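Local coordinates for putative YfrE protein (Vibrio parahaemolyticus RIMD 2210633, PDB 3BEE) that is of uncharacterised function but, as a CcmH-like membrane protein with a TPR region, probably mediates protein-protein contacts in cytochrome c biogenesis, at residues D64-L69 with E84-A89. Numbering follows the deposited sequence.
Sequences DTWVLL and ESINKA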
ATOM      1  N   ASP A  64       7.614  -5.193  -5.754  1.00 34.71           N
ATOM      2  CA  ASP A  64       7.206  -6.456  -5.140  1.00 35.61           C
ATOM      3  C   ASP A  64       5.824  -6.324  -4.498  1.00 35.90           C
ATOM      4  O   ASP A  64       5.032  -7.249  -4.549  1.00 36.45           O
ATOM      5  CB  ASP A  64       8.210  -6.877  -4.061  1.00 35.52           C
ATOM      6  CG  ASP A  64       9.553  -7.300  -4.641  1.00 36.68           C
ATOM      7  OD1 ASP A  64       9.642  -7.527  -5.856  1.00 37.34           O
ATOM      8  OD2 ASP A  64      10.535  -7.378  -3.882  1.00 38.35           O
ATOM      9  N   THR A  65       5.574  -5.176  -3.874  1.00 35.36           N
ATOM     10  CA  THR A  65       4.296  -4.917  -3.185  1.00 36.13           C
ATOM     11  C   THR A  65       3.181  -4.727  -4.219  1.00 35.53           C
ATOM     12  O   THR A  65       2.080  -5.239  -4.047  1.00 35.81           O
ATOM     13  CB  THR A  65       4.385  -3.682  -2.252  1.00 35.06           C
ATOM     14  OG1 THR A  65       5.567  -3.779  -1.447  1.00 35.50           O
ATOM     15  CG2 THR A  65       3.163  -3.595  -1.348  1.00 36.78           C
ATOM     16  N   TRP A  66       3.479  -3.996  -5.283  1.00 35.73           N
ATOM     17  CA  TRP A  66       2.502  -3.783  -6.364  1.00 35.95           C
ATOM     18  C   TRP A  66       2.196  -5.079  -7.111  1.00 35.92           C
ATOM     19  O   TRP A  66       1.052  -5.318  -7.481  1.00 36.48           O
ATOM     20  CB  TRP A  66       2.975  -2.694  -7.341  1.00 35.48           C
ATOM     21  CG  TRP A  66       2.798  -1.287  -6.832  1.00 35.96           C
ATOM     22  CD1 TRP A  66       1.678  -0.765  -6.180  1.00 36.14           C
ATOM     23  CD2 TRP A  66       3.747  -0.203  -6.928  1.00 34.69           C
ATOM     24  NE1 TRP A  66       1.897   0.572  -5.872  1.00 35.78           N
ATOM     25  CE2 TRP A  66       3.146   0.940  -6.320  1.00 35.69           C
ATOM     26  CE3 TRP A  66       5.032  -0.083  -7.481  1.00 35.21           C
ATOM     27  CZ2 TRP A  66       3.808   2.197  -6.237  1.00 35.54           C
ATOM     28  CZ3 TRP A  66       5.691   1.142  -7.406  1.00 37.10           C
ATOM     29  CH2 TRP A  66       5.081   2.276  -6.770  1.00 35.09           C
ATOM     30  N   VAL A  67       3.211  -5.918  -7.318  1.00 35.47           N
ATOM     31  CA  VAL A  67       3.018  -7.172  -8.035  1.00 35.14           C
ATOM     32  C   VAL A  67       2.141  -8.110  -7.183  1.00 35.78           C
ATOM     33  O   VAL A  67       1.281  -8.810  -7.710  1.00 36.18           O
ATOM     34  CB  VAL A  67       4.364  -7.823  -8.431  1.00 34.78           C
ATOM     35  CG1 VAL A  67       4.148  -9.249  -9.020  1.00 34.73           C
ATOM     36  CG2 VAL A  67       5.118  -6.954  -9.441  1.00 34.39           C
ATOM     37  N   LEU A  68       2.352  -8.080  -5.868  1.00 36.39           N
ATOM     38  CA  LEU A  68       1.522  -8.791  -4.905  1.00 37.31           C
ATOM     39  C   LEU A  68       0.073  -8.277  -4.940  1.00 36.64           C
ATOM     40  O   LEU A  68      -0.865  -9.059  -4.998  1.00 37.29           O
ATOM     41  CB  LEU A  68       2.128  -8.702  -3.486  1.00 37.30           C
ATOM     42  CG  LEU A  68       1.403  -9.465  -2.370  1.00 37.66           C
ATOM     43  CD1 LEU A  68       1.501 -10.998  -2.533  1.00 39.63           C
ATOM     44  CD2 LEU A  68       1.925  -9.073  -0.990  1.00 39.98           C
ATOM     45  N   LEU A  69      -0.097  -6.965  -4.949  1.00 36.60           N
ATOM     46  CA  LEU A  69      -1.430  -6.366  -5.072  1.00 36.58           C
ATOM     47  C   LEU A  69      -2.152  -6.825  -6.351  1.00 36.29           C
ATOM     48  O   LEU A  69      -3.358  -7.077  -6.321  1.00 36.69           O
ATOM     49  CB  LEU A  69      -1.337  -4.828  -5.014  1.00 36.83           C
ATOM     50  CG  LEU A  69      -2.622  -3.993  -5.167  1.00 36.46           C
ATOM     51  CD1 LEU A  69      -3.765  -4.497  -4.239  1.00 35.32           C
ATOM     52  CD2 LEU A  69      -2.319  -2.533  -4.904  1.00 35.98           C
ATOM     53  N   GLU A  84       1.649   1.145 -14.272  1.00 35.43           N
ATOM     54  CA  GLU A  84       2.387   2.382 -14.556  1.00 36.83           C
ATOM     55  C   GLU A  84       3.376   2.719 -13.412  1.00 36.42           C
ATOM     56  O   GLU A  84       4.513   3.153 -13.668  1.00 36.87           O
ATOM     57  CB  GLU A  84       1.421   3.557 -14.839  1.00 36.77           C
ATOM     58  CG  GLU A  84       0.680   3.438 -16.245  1.00 38.47           C
ATOM     59  CD  GLU A  84      -0.471   4.446 -16.460  1.00 39.31           C
ATOM     60  OE1 GLU A  84      -0.978   5.031 -15.464  1.00 42.36           O
ATOM     61  OE2 GLU A  84      -0.869   4.652 -17.641  1.00 42.18           O
ATOM     62  N   SER A  85       2.945   2.507 -12.168  1.00 35.59           N
ATOM     63  CA  SER A  85       3.814   2.669 -11.003  1.00 35.74           C
ATOM     64  C   SER A  85       5.012   1.712 -11.045  1.00 35.48           C
ATOM     65  O   SER A  85       6.155   2.131 -10.770  1.00 34.96           O
ATOM     66  CB  SER A  85       3.038   2.478  -9.703  1.00 35.58           C
ATOM     67  OG  SER A  85       2.019   3.465  -9.591  1.00 34.76           O
ATOM     68  N   ILE A  86       4.740   0.441 -11.363  1.00 35.25           N
ATOM     69  CA  ILE A  86       5.779  -0.585 -11.477  1.00 35.23           C
ATOM     70  C   ILE A  86       6.769  -0.142 -12.529  1.00 36.64           C
ATOM     71  O   ILE A  86       7.999  -0.217 -12.330  1.00 36.79           O
ATOM     72  CB  ILE A  86       5.189  -1.968 -11.868  1.00 35.59           C
ATOM     73  CG1 ILE A  86       4.503  -2.619 -10.659  1.00 34.09           C
ATOM     74  CG2 ILE A  86       6.277  -2.912 -12.497  1.00 33.31           C
ATOM     75  CD1 ILE A  86       3.646  -3.805 -11.005  1.00 35.51           C
ATOM     76  N   ASN A  87       6.241   0.315 -13.658  1.00 36.29           N
ATOM     77  CA  ASN A  87       7.111   0.732 -14.734  1.00 38.11           C
ATOM     78  C   ASN A  87       8.019   1.930 -14.426  1.00 38.26           C
ATOM     79  O   ASN A  87       9.182   1.920 -14.799  1.00 37.72           O
ATOM     80  CB  ASN A  87       6.327   0.970 -16.011  1.00 38.46           C
ATOM     81  CG  ASN A  87       6.752   0.042 -17.093  1.00 44.20           C
ATOM     82  OD1 ASN A  87       7.311   0.479 -18.116  1.00 49.87           O
ATOM     83  ND2 ASN A  87       6.563  -1.266 -16.864  1.00 45.70           N
ATOM     84  N   LYS A  88       7.474   2.952 -13.771  1.00 37.83           N
ATOM     85  CA  LYS A  88       8.263   4.072 -13.278  1.00 39.64           C
ATOM     86  C   LYS A  88       9.397   3.567 -12.341  1.00 38.16           C
ATOM     87  O   LYS A  88      10.558   3.892 -12.542  1.00 38.27           O
ATOM     88  CB  LYS A  88       7.334   5.081 -12.555  1.00 38.99           C
ATOM     89  CG  LYS A  88       7.887   6.487 -12.375  1.00 43.72           C
ATOM     90  CD  LYS A  88       6.764   7.434 -11.816  1.00 43.18           C
ATOM     91  CE  LYS A  88       7.195   8.907 -11.691  1.00 47.19           C
ATOM     92  NZ  LYS A  88       7.185   9.776 -12.945  1.00 46.58           N
ATOM     93  N   ALA A  89       9.029   2.795 -11.316  1.00 37.64           N
ATOM     94  CA  ALA A  89       9.980   2.220 -10.341  1.00 37.18           C
ATOM     95  C   ALA A  89      11.120   1.449 -11.014  1.00 37.23           C
ATOM     96  O   ALA A  89      12.299   1.652 -10.713  1.00 37.20           O
ATOM     97  CB  ALA A  89       9.249   1.339  -9.358  1.00 34.84           C
TER
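Over one face of the Trp-66 indole sits the CB of Ser-85, a compact CH-pi contact: the carbon is 3.5 Å from the centroid of the six-membered ring and only 9° off its normal. Ala-89 meets the same ring at its edge, with CB 4.1 Å from Trp-66 CZ3 and close to the ring plane. Ser-85 O also lies above this plane, on the same side as Ser-85 CB, 3.5 Å from Trp-66 CZ3 at the rim. Ser-85 OG, its chi1 of -62° setting it anti to the carbonyl carbon, bonds back to Thr-81 O in its own helix, leaving CB as the side-chain atom nearest the ring. At the Trp-66 methylene, Ile-86 CG1 packs 3.7 Å from Trp-66 CB, and Ile-86 CD1 reaches Val-67 CG2 at 3.8 Å, the side chains of Val-67 and Ile-86 crossing at about a right angle. The segments 64-69 and 84-89, on helices 59-70 and 79-92, run nearly antiparallel (158°), with axes 9.8 Å apart at closest approach. Trp-66 also touches Ala-50 and Asn-51, linking the C-terminal helix to helix 43-55 in the TPR-type helical array. Without a polar bond between the two segments, their cohesion rests on dispersion and CH-pi attraction.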